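Local structure of chorismate mutase (Helicobacter pylori, 6AL9) at residues B[6-9]-B[10-13]; B[18-21]-B[22-25]; B[49-52]-B[53-57]; B[56-59]-B[60-64]. The protein probably catalyses the rearrangement of chorismate to prephenate, working as an all-helical dimer whose subunits share their active sites. All coordinates share one frame; numbering follows the deposited sequence.

Contact 1 of 4, residues B[6-9]-B[10-13]; sequences DSLL and ENLR. With PRE (prephenic acid), chain C.
R13 and L9, one turn apart at the start of helix 9-41, cross so that methyl CD2 of L9 lies over one face of the guanidinium, 4.0 Å from NH2 of R13. The leucine takes up this place because its CG stands anti to the backbone N (chi1 -168°), which lays CD1 against CG and CD of the arginine and CD2 over its planar end. That chain runs extended from CG to NE and carries its guanidinium to prephenate. NE of R13 gives its hydrogen to O'M of the ligand at 3.0 Å, in the guanidinium plane and at its edge; the second bond, from NH1 of R13 to O'L, is weak. N11 lies beside L8, the N-cap residue, and folds back on the loop. Its ND2 reaches the backbone O of D6 at 2.9 Å, on a lone pair in the carbonyl plane. The same oxygen accepts the backbone N of L8 in the inverse gamma turn centred on S7, so two donors grip it. R13 adds to a site to which the second subunit contributes E52, S83, R30 and C48, and its positive charge should favour the ligand carboxylate.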
loop_
_atom_site.group_PDB
_atom_site.type_symbol
_atom_site.label_atom_id
_atom_site.label_comp_id
_atom_site.label_asym_id
_atom_site.label_seq_id
_atom_site.Cartn_x
_atom_site.Cartn_y
_atom_site.Cartn_z
ATOM N N ASP B 6 10.302 -24.256 7.351
ATOM C CA ASP B 6 9.396 -23.895 6.248
ATOM C C ASP B 6 9.809 -22.601 5.495
ATOM O O ASP B 6 9.298 -22.335 4.406
ATOM C CB ASP B 6 7.942 -23.807 6.732
ATOM C CG ASP B 6 7.128 -25.096 6.472
ATOM O OD1 ASP B 6 7.567 -26.036 5.740
ATOM O OD2 ASP B 6 6.010 -25.152 7.020
ATOM N N SER B 7 10.774 -21.833 6.029
ATOM C CA SER B 7 11.432 -20.777 5.224
ATOM C C SER B 7 12.419 -21.252 4.112
ATOM O O SER B 7 13.646 -21.220 4.200
ATOM C CB SER B 7 11.905 -19.604 6.068
ATOM O OG SER B 7 10.805 -19.115 6.837
ATOM N N LEU B 8 11.749 -21.754 3.076
ATOM C CA LEU B 8 12.158 -21.801 1.698
ATOM C C LEU B 8 11.448 -20.699 0.937
ATOM O O LEU B 8 10.436 -20.158 1.372
ATOM C CB LEU B 8 11.652 -23.114 1.098
ATOM C CG LEU B 8 12.190 -24.404 1.729
ATOM C CD1 LEU B 8 11.098 -25.320 2.304
ATOM C CD2 LEU B 8 12.989 -25.125 0.653
ATOM N N LEU B 9 11.944 -20.431 -0.253
ATOM C CA LEU B 9 11.506 -19.304 -1.036
ATOM C C LEU B 9 10.058 -19.425 -1.511
ATOM O O LEU B 9 9.311 -18.457 -1.451
ATOM C CB LEU B 9 12.449 -19.127 -2.223
ATOM C CG LEU B 9 12.337 -17.828 -3.024
ATOM C CD1 LEU B 9 12.097 -16.602 -2.136
ATOM C CD2 LEU B 9 13.620 -17.661 -3.823
ATOM N N GLU B 10 9.677 -20.606 -1.985
ATOM C CA GLU B 10 8.298 -20.921 -2.369
ATOM C C GLU B 10 7.270 -20.433 -1.350
ATOM O O GLU B 10 6.236 -19.841 -1.698
ATOM C CB GLU B 10 8.124 -22.449 -2.473
ATOM C CG GLU B 10 8.743 -23.112 -3.692
ATOM C CD GLU B 10 10.217 -23.499 -3.531
ATOM O OE1 GLU B 10 10.928 -22.956 -2.649
ATOM O OE2 GLU B 10 10.670 -24.362 -4.313
ATOM N N ASN B 11 7.547 -20.747 -0.088
ATOM C CA ASN B 11 6.617 -20.500 1.011
ATOM C C ASN B 11 6.583 -19.027 1.416
ATOM O O ASN B 11 5.512 -18.463 1.612
ATOM C CB ASN B 11 6.989 -21.360 2.216
ATOM C CG ASN B 11 6.777 -22.851 1.950
ATOM O OD1 ASN B 11 5.778 -23.230 1.341
ATOM N ND2 ASN B 11 7.725 -23.695 2.385
ATOM N N LEU B 12 7.747 -18.399 1.533
ATOM C CA LEU B 12 7.791 -16.980 1.803
ATOM C C LEU B 12 7.044 -16.218 0.722
ATOM O O LEU B 12 6.382 -15.247 1.006
ATOM C CB LEU B 12 9.227 -16.491 1.890
ATOM C CG LEU B 12 10.005 -17.047 3.091
ATOM C CD1 LEU B 12 11.483 -16.711 2.989
ATOM C CD2 LEU B 12 9.448 -16.569 4.419
ATOM N N ARG B 13 7.136 -16.668 -0.522
ATOM C CA ARG B 13 6.510 -15.969 -1.628
ATOM C C ARG B 13 5.019 -16.183 -1.672
ATOM O O ARG B 13 4.287 -15.303 -2.121
ATOM C CB ARG B 13 7.120 -16.403 -2.946
ATOM C CG ARG B 13 8.413 -15.675 -3.240
ATOM C CD ARG B 13 8.944 -16.067 -4.610
ATOM N NE ARG B 13 9.774 -15.013 -5.177
ATOM C CZ ARG B 13 10.725 -15.222 -6.083
ATOM N NH1 ARG B 13 11.461 -14.215 -6.538
ATOM N NH2 ARG B 13 10.968 -16.447 -6.515
HETATM C C1 PRE C . 10.163 -8.516 -3.907
HETATM C C2 PRE C . 11.269 -7.531 -3.704
HETATM C C3 PRE C . 12.183 -7.277 -4.636
HETATM C C4 PRE C . 12.208 -7.972 -5.980
HETATM O O4 PRE C . 12.239 -6.995 -7.034
HETATM C C5 PRE C . 11.048 -8.916 -6.192
HETATM C C6 PRE C . 10.138 -9.169 -5.250
HETATM C C7 PRE C . 8.832 -7.936 -3.532
HETATM O O71 PRE C . 8.773 -6.815 -2.987
HETATM O O72 PRE C . 7.818 -8.625 -3.754
HETATM C C8 PRE C . 10.418 -9.634 -2.887
HETATM C "C1'" PRE C . 11.575 -10.513 -3.315
HETATM O "O1'" PRE C . 12.726 -10.203 -3.058
HETATM C "C2'" PRE C . 11.334 -11.746 -4.051
HETATM O "O'L" PRE C . 12.314 -12.292 -4.607
HETATM O "O'M" PRE C . 10.178 -12.226 -4.113
#

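Contact 2 of 4, residues B[18-21]-B[22-25]; sequences ALDN and ELSD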
loop_
_atom_site.group_PDB
_atom_site.type_symbol
_atom_site.label_atom_id
_atom_site.label_comp_id
_atom_site.label_asym_id
_atom_site.label_seq_id
_atom_site.Cartn_x
_atom_site.Cartn_y
_atom_site.Cartn_z
ATOM N N ALA B 18 -0.347 -13.764 -0.246
ATOM C CA ALA B 18 -1.522 -13.614 0.633
ATOM C C ALA B 18 -1.607 -12.186 1.141
ATOM O O ALA B 18 -2.697 -11.626 1.250
ATOM C CB ALA B 18 -1.444 -14.578 1.818
ATOM N N LEU B 19 -0.452 -11.621 1.463
ATOM C CA LEU B 19 -0.353 -10.212 1.849
ATOM C C LEU B 19 -0.854 -9.313 0.748
ATOM O O LEU B 19 -1.622 -8.408 0.992
ATOM C CB LEU B 19 1.093 -9.840 2.188
ATOM C CG LEU B 19 1.358 -9.958 3.692
ATOM C CD1 LEU B 19 2.825 -10.136 4.015
ATOM C CD2 LEU B 19 0.832 -8.725 4.398
ATOM N N ASP B 20 -0.431 -9.598 -0.469
ATOM C CA ASP B 20 -0.805 -8.783 -1.592
ATOM C C ASP B 20 -2.285 -8.865 -1.937
ATOM O O ASP B 20 -2.846 -7.878 -2.327
ATOM C CB ASP B 20 0.059 -9.094 -2.802
ATOM C CG ASP B 20 1.472 -8.554 -2.657
ATOM O OD1 ASP B 20 1.658 -7.590 -1.883
ATOM O OD2 ASP B 20 2.398 -9.071 -3.327
ATOM N N ASN B 21 -2.921 -10.020 -1.779
ATOM C CA ASN B 21 -4.398 -10.128 -1.882
ATOM C C ASN B 21 -5.105 -9.240 -0.878
ATOM O O ASN B 21 -6.014 -8.496 -1.229
ATOM C CB ASN B 21 -4.871 -11.563 -1.636
ATOM C CG ASN B 21 -4.481 -12.536 -2.765
ATOM O OD1 ASN B 21 -3.933 -12.171 -3.808
ATOM N ND2 ASN B 21 -4.757 -13.787 -2.530
ATOM N N GLU B 22 -4.687 -9.305 0.376
ATOM C CA GLU B 22 -5.269 -8.466 1.413
ATOM C C GLU B 22 -5.004 -6.968 1.194
ATOM O O GLU B 22 -5.882 -6.138 1.349
ATOM C CB GLU B 22 -4.742 -8.885 2.785
ATOM C CG GLU B 22 -5.252 -10.250 3.224
ATOM C CD GLU B 22 -4.967 -10.547 4.693
ATOM O OE1 GLU B 22 -4.178 -11.491 4.957
ATOM O OE2 GLU B 22 -5.528 -9.842 5.576
ATOM N N LEU B 23 -3.782 -6.642 0.824
ATOM C CA LEU B 23 -3.376 -5.260 0.625
ATOM C C LEU B 23 -4.135 -4.656 -0.526
ATOM O O LEU B 23 -4.578 -3.513 -0.460
ATOM C CB LEU B 23 -1.881 -5.240 0.296
ATOM C CG LEU B 23 -0.958 -4.156 0.861
ATOM C CD1 LEU B 23 -1.049 -3.994 2.366
ATOM C CD2 LEU B 23 0.475 -4.537 0.488
ATOM N N SER B 24 -4.267 -5.430 -1.595
ATOM C CA SER B 24 -5.097 -5.068 -2.748
ATOM C C SER B 24 -6.549 -4.877 -2.358
ATOM O O SER B 24 -7.170 -3.910 -2.770
ATOM C CB SER B 24 -5.095 -6.208 -3.785
ATOM O OG SER B 24 -3.849 -6.323 -4.390
ATOM N N ASP B 25 -7.110 -5.858 -1.655
ATOM C CA ASP B 25 -8.515 -5.768 -1.270
ATOM C C ASP B 25 -8.717 -4.566 -0.357
ATOM O O ASP B 25 -9.702 -3.852 -0.507
ATOM C CB ASP B 25 -9.007 -7.042 -0.592
ATOM C CG ASP B 25 -9.177 -8.220 -1.571
ATOM O OD1 ASP B 25 -9.488 -8.014 -2.770
ATOM O OD2 ASP B 25 -8.984 -9.381 -1.131
#
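S24 and D20 meet through a hydroxyl that turns back on its own helix: OG of S24 donates to the backbone O of D20 at 2.8 Å. The backbone N of S24 binds that oxygen as well, at 2.9 Å, and the two donors come from opposite faces of the carbonyl plane. The hydroxyl gets there because OG is anti to the carbonyl carbon of S24 (chi1 -69°), a setting that brings it over the preceding turn. Round this doubly gripped oxygen run ordinary helical bonds, from E22 N to A18 O, from L23 N to L19 O and from D25 N to N21 O. The side chains add lighter touches: those of L23 and D20 cross, with CD2 of L23 4.0 Å from OD1 of D20, while CG of E22 rests 3.5 Å from the backbone O of A18.

Further out, the second subunit fixes the polar ends. OD1 of D20 takes a salt bridge from R30 and a hydrogen bond from the hydroxyl of Y76, both of that subunit; OD1 of N21 accepts from its R58, and D25 pairs with its R62. L59 of the same neighbour packs on S24. With its hydroxyl hydrogen given to its own backbone, S24 can meet that leucine in a buried setting, while D20, whose side chain comes to about 5 Å from bound prephenate, probably helps to hold R30 of the second subunit in place.

Contact 3 of 4, residues B[49-52]-B[53-57]; sequences PKRE and QEILK. With PHB (p-hydroxybenzoic acid), chain E.
E54 and I55 give their backbone N atoms to O of K50 and O of R51, each at 2.9 Å, and the bonds from Q53 to P49 and from L56 to E52 continue the same helical pattern. Among the side chains, E52 has the leading polar role. Its OE2 carries a salt bridge to R84 of helix 69-93, which probably steadies the carboxylate, and it also faces the bound p-hydroxybenzoic acid, whose phenol O4 donates to OE2 of E52 at 3.2 Å. A water donates to the other oxygen, OE1 of E52, at 3.0 Å and accepts a weak bond from NE2 of Q53. Behind the polar end, CG of E52 lies 3.4 Å from C5 of the ligand ring.

R51 and I55 cross one turn apart. CG1 of I55 sits over the centre of one guanidinium face of R51, 3.7 Å above the plane, and CD1 of I55 approaches NE of R51. A bend at chi2 (66°) folds the arginine over the isoleucine, and its NH2 goes on to a salt bridge with D17 of the second subunit. CD1 of I55 also touches the ligand, 3.5 Å from O1', and CG of R51 lies against C6. On the outer side K50 and E54 cross, CG of the lysine 3.8 Å from OE2 of the glutamate, their charged atoms not in contact.

R51, E52 and I55 thus form one wall of a ligand pocket to which R30, C48 and S83 add hydrogen bonds, in keeping with the active site of an all-helical type II chorismate mutase.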
loop_
_atom_site.group_PDB
_atom_site.type_symbol
_atom_site.label_atom_id
_atom_site.label_comp_id
_atom_site.label_asym_id
_atom_site.label_seq_id
_atom_site.Cartn_x
_atom_site.Cartn_y
_atom_site.Cartn_z
ATOM N N PRO B 49 -4.551 18.620 2.414
ATOM C CA PRO B 49 -3.247 18.425 3.039
ATOM C C PRO B 49 -3.245 18.275 4.581
ATOM O O PRO B 49 -2.510 17.418 5.104
ATOM C CB PRO B 49 -2.431 19.631 2.577
ATOM C CG PRO B 49 -3.375 20.544 1.894
ATOM C CD PRO B 49 -4.546 19.734 1.459
ATOM N N LYS B 50 -4.034 19.079 5.300
ATOM C CA LYS B 50 -4.143 18.915 6.769
ATOM C C LYS B 50 -4.498 17.464 7.157
ATOM O O LYS B 50 -3.856 16.853 8.031
ATOM C CB LYS B 50 -5.181 19.884 7.348
ATOM C CG LYS B 50 -5.281 19.860 8.860
ATOM C CD LYS B 50 -6.017 21.075 9.417
ATOM C CE LYS B 50 -5.240 22.362 9.142
ATOM N NZ LYS B 50 -5.829 23.579 9.777
ATOM N N ARG B 51 -5.508 16.920 6.490
ATOM C CA ARG B 51 -5.954 15.567 6.735
ATOM C C ARG B 51 -4.859 14.518 6.433
ATOM O O ARG B 51 -4.619 13.622 7.257
ATOM C CB ARG B 51 -7.216 15.290 5.916
ATOM C CG ARG B 51 -7.685 13.833 5.861
ATOM C CD ARG B 51 -8.152 13.308 7.203
ATOM N NE ARG B 51 -8.611 11.939 7.069
ATOM C CZ ARG B 51 -8.629 11.047 8.054
ATOM N NH1 ARG B 51 -8.208 11.362 9.272
ATOM N NH2 ARG B 51 -9.052 9.819 7.811
ATOM N N GLU B 52 -4.199 14.637 5.270
ATOM C CA GLU B 52 -3.107 13.743 4.896
ATOM C C GLU B 52 -2.040 13.729 5.973
ATOM O O GLU B 52 -1.535 12.669 6.331
ATOM C CB GLU B 52 -2.476 14.160 3.562
ATOM C CG GLU B 52 -3.368 13.958 2.339
ATOM C CD GLU B 52 -2.646 14.218 1.021
ATOM O OE1 GLU B 52 -1.418 14.504 1.055
ATOM O OE2 GLU B 52 -3.314 14.147 -0.060
ATOM N N GLN B 53 -1.688 14.903 6.484
ATOM C CA GLN B 53 -0.619 15.010 7.467
ATOM C C GLN B 53 -1.051 14.472 8.830
ATOM O O GLN B 53 -0.252 13.855 9.520
ATOM C CB GLN B 53 -0.139 16.447 7.602
ATOM C CG GLN B 53 0.945 16.827 6.617
ATOM C CD GLN B 53 2.215 15.981 6.739
ATOM O OE1 GLN B 53 2.890 15.936 7.782
ATOM N NE2 GLN B 53 2.556 15.332 5.658
ATOM N N GLU B 54 -2.303 14.698 9.209
ATOM C CA GLU B 54 -2.883 14.031 10.360
ATOM C C GLU B 54 -2.846 12.492 10.270
ATOM O O GLU B 54 -2.502 11.824 11.244
ATOM C CB GLU B 54 -4.318 14.528 10.588
ATOM C CG GLU B 54 -4.374 15.935 11.168
ATOM C CD GLU B 54 -5.768 16.559 11.118
ATOM O OE1 GLU B 54 -6.628 16.065 10.352
ATOM O OE2 GLU B 54 -6.010 17.554 11.854
ATOM N N ILE B 55 -3.175 11.929 9.106
ATOM C CA ILE B 55 -3.083 10.481 8.898
ATOM C C ILE B 55 -1.652 9.987 9.160
ATOM O O ILE B 55 -1.430 9.097 10.002
ATOM C CB ILE B 55 -3.554 10.071 7.466
ATOM C CG1 ILE B 55 -5.065 10.254 7.361
ATOM C CG2 ILE B 55 -3.209 8.623 7.179
ATOM C CD1 ILE B 55 -5.690 9.984 6.006
ATOM N N LEU B 56 -0.682 10.595 8.471
ATOM C CA LEU B 56 0.733 10.227 8.646
ATOM C C LEU B 56 1.207 10.350 10.101
ATOM O O LEU B 56 1.839 9.439 10.628
ATOM C CB LEU B 56 1.638 11.040 7.708
ATOM C CG LEU B 56 1.655 10.476 6.279
ATOM C CD1 LEU B 56 2.223 11.420 5.239
ATOM C CD2 LEU B 56 2.432 9.171 6.228
ATOM N N LYS B 57 0.893 11.473 10.738
ATOM C CA LYS B 57 1.258 11.700 12.124
ATOM C C LYS B 57 0.745 10.562 12.988
ATOM O O LYS B 57 1.508 9.893 13.703
ATOM C CB LYS B 57 0.677 13.037 12.602
ATOM C CG LYS B 57 1.721 14.028 13.093
ATOM C CD LYS B 57 1.165 15.453 13.173
ATOM C CE LYS B 57 0.987 16.039 11.770
ATOM N NZ LYS B 57 0.226 17.323 11.714
HETATM C "C1'" PHB E . -7.895 9.799 1.921
HETATM O "O1'" PHB E . -7.373 9.388 2.978
HETATM O "O2'" PHB E . -8.730 9.108 1.290
HETATM C C1 PHB E . -7.500 11.156 1.410
HETATM C C2 PHB E . -7.591 11.476 0.049
HETATM C C3 PHB E . -7.220 12.744 -0.404
HETATM C C4 PHB E . -6.760 13.692 0.509
HETATM C C5 PHB E . -6.675 13.373 1.865
HETATM C C6 PHB E . -7.042 12.109 2.315
HETATM O O4 PHB E . -6.386 14.929 0.089
HETATM O O HOH W 1 0.956 14.357 2.803
#

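Contact 4 of 4, residues B[56-59]-B[60-64]; sequences LKRL and SQRDF
S60 gives both its donors to one backbone oxygen, O of L56. The N of S60 reaches O of L56 at 2.8 Å, nearly in line with the carbonyl bond, whereas OG of S60 comes in at 2.9 Å from above the carbonyl plane. Beyond S60 the stronger bonds go to partners three residues back: Q61 N binds O of R58 at 3.1 Å, with only a weak bond to O of K57, and R62 N binds O of L59. In both of these i to i+3 bonds the donor lies above the carbonyl plane.

As a nonpolar contact, L59 and R62 lie side by side and point the same way, with CD2 of the leucine 4.0 Å from CD of the arginine.

F64, in the loop that follows, turns its ring edge to a carbonyl oxygen: CE2 of F64 is 3.4 Å from the backbone O of L59, which lies near the ring plane.

Two like charges come close: NH1 of R58 and NE of R62 stand 4.4 Å apart. Both arginines have partners on the second subunit, where N21 accepts from R58 and D25 makes a long, weak ion pair with R62.

L56 and L59 rest on helix 69-93 through L72, Y76 and F80, while L59, R58 and F64 pack on S24, D20 and D25 of the second subunit's helix 9-41.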
loop_
_atom_site.group_PDB
_atom_site.type_symbol
_atom_site.label_atom_id
_atom_site.label_comp_id
_atom_site.label_asym_id
_atom_site.label_seq_id
_atom_site.Cartn_x
_atom_site.Cartn_y
_atom_site.Cartn_z
ATOM N N LEU B 56 -0.682 10.595 8.471
ATOM C CA LEU B 56 0.733 10.227 8.646
ATOM C C LEU B 56 1.207 10.350 10.101
ATOM O O LEU B 56 1.839 9.439 10.628
ATOM C CB LEU B 56 1.638 11.040 7.708
ATOM C CG LEU B 56 1.655 10.476 6.279
ATOM C CD1 LEU B 56 2.223 11.420 5.239
ATOM C CD2 LEU B 56 2.432 9.171 6.228
ATOM N N LYS B 57 0.893 11.473 10.738
ATOM C CA LYS B 57 1.258 11.700 12.124
ATOM C C LYS B 57 0.745 10.562 12.988
ATOM O O LYS B 57 1.508 9.893 13.703
ATOM C CB LYS B 57 0.677 13.037 12.602
ATOM C CG LYS B 57 1.721 14.028 13.093
ATOM C CD LYS B 57 1.165 15.453 13.173
ATOM C CE LYS B 57 0.987 16.039 11.770
ATOM N NZ LYS B 57 0.226 17.323 11.714
ATOM N N ARG B 58 -0.558 10.322 12.908
ATOM C CA ARG B 58 -1.170 9.290 13.738
ATOM C C ARG B 58 -0.476 7.932 13.484
ATOM O O ARG B 58 0.008 7.296 14.429
ATOM C CB ARG B 58 -2.667 9.221 13.469
ATOM C CG ARG B 58 -3.413 8.159 14.260
ATOM C CD ARG B 58 -4.881 8.080 13.820
ATOM N NE ARG B 58 -5.073 7.413 12.527
ATOM C CZ ARG B 58 -4.990 6.099 12.312
ATOM N NH1 ARG B 58 -4.691 5.277 13.301
ATOM N NH2 ARG B 58 -5.182 5.604 11.092
ATOM N N LEU B 59 -0.376 7.531 12.218
ATOM C CA LEU B 59 0.282 6.243 11.875
ATOM C C LEU B 59 1.752 6.148 12.318
ATOM O O LEU B 59 2.219 5.073 12.699
ATOM C CB LEU B 59 0.214 5.972 10.364
ATOM C CG LEU B 59 -1.178 5.768 9.810
ATOM C CD1 LEU B 59 -1.156 5.979 8.301
ATOM C CD2 LEU B 59 -1.712 4.395 10.191
ATOM N N SER B 60 2.475 7.267 12.257
ATOM C CA SER B 60 3.855 7.334 12.725
ATOM C C SER B 60 4.028 6.970 14.191
ATOM O O SER B 60 5.072 6.465 14.585
ATOM C CB SER B 60 4.399 8.739 12.515
ATOM O OG SER B 60 4.602 8.941 11.141
ATOM N N GLN B 61 3.018 7.230 15.001
ATOM C CA GLN B 61 3.166 6.988 16.425
ATOM C C GLN B 61 2.995 5.498 16.754
ATOM O O GLN B 61 3.404 5.052 17.821
ATOM C CB GLN B 61 2.186 7.848 17.221
ATOM C CG GLN B 61 2.313 9.347 17.000
ATOM C CD GLN B 61 0.962 10.048 17.136
ATOM O OE1 GLN B 61 -0.085 9.401 17.322
ATOM N NE2 GLN B 61 0.976 11.377 17.056
ATOM N N ARG B 62 2.438 4.722 15.827
ATOM C CA ARG B 62 2.092 3.325 16.099
ATOM C C ARG B 62 3.325 2.414 16.111
ATOM O O ARG B 62 4.406 2.801 15.655
ATOM C CB ARG B 62 1.099 2.821 15.063
ATOM C CG ARG B 62 -0.153 3.671 14.931
ATOM C CD ARG B 62 -1.119 3.107 13.891
ATOM N NE ARG B 62 -1.914 1.987 14.401
ATOM C CZ ARG B 62 -1.993 0.776 13.843
ATOM N NH1 ARG B 62 -1.336 0.476 12.728
ATOM N NH2 ARG B 62 -2.753 -0.154 14.402
ATOM N N ASP B 63 3.159 1.208 16.657
ATOM C CA ASP B 63 4.283 0.276 16.860
ATOM C C ASP B 63 4.464 -0.684 15.701
ATOM O O ASP B 63 3.585 -1.499 15.426
ATOM C CB ASP B 63 4.105 -0.540 18.134
ATOM C CG ASP B 63 5.143 -0.203 19.167
ATOM O OD1 ASP B 63 4.943 0.799 19.903
ATOM O OD2 ASP B 63 6.169 -0.923 19.216
ATOM N N PHE B 64 5.606 -0.589 15.031
ATOM C CA PHE B 64 5.902 -1.418 13.861
ATOM C C PHE B 64 7.278 -2.019 13.988
ATOM O O PHE B 64 8.157 -1.384 14.527
ATOM C CB PHE B 64 5.903 -0.562 12.582
ATOM C CG PHE B 64 4.566 0.030 12.240
ATOM C CD1 PHE B 64 3.495 -0.782 11.921
ATOM C CD2 PHE B 64 4.391 1.408 12.225
ATOM C CE1 PHE B 64 2.272 -0.235 11.613
ATOM C CE2 PHE B 64 3.178 1.955 11.905
ATOM C CZ PHE B 64 2.117 1.137 11.602
#

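In the fold
Contacts 1 and 2 follow one another on helix 9-41, their centres about 17 Å apart, and contacts 3 and 4 follow on helix 49-61, about 11 Å apart and sharing L56 and K57. Within one chain the pairs are well separated: contact 1 lies about 37 Å, centre to centre, from contact 3 and on the opposite side of the chain's centre. Dimerisation brings such regions together, because the 18-25 turns of one subunit meet the 56-64 turns of the other, and R13 of contact 1 enters a ligand site to which the partner's 49-57 region contributes. This is consistent with active sites built from both chains.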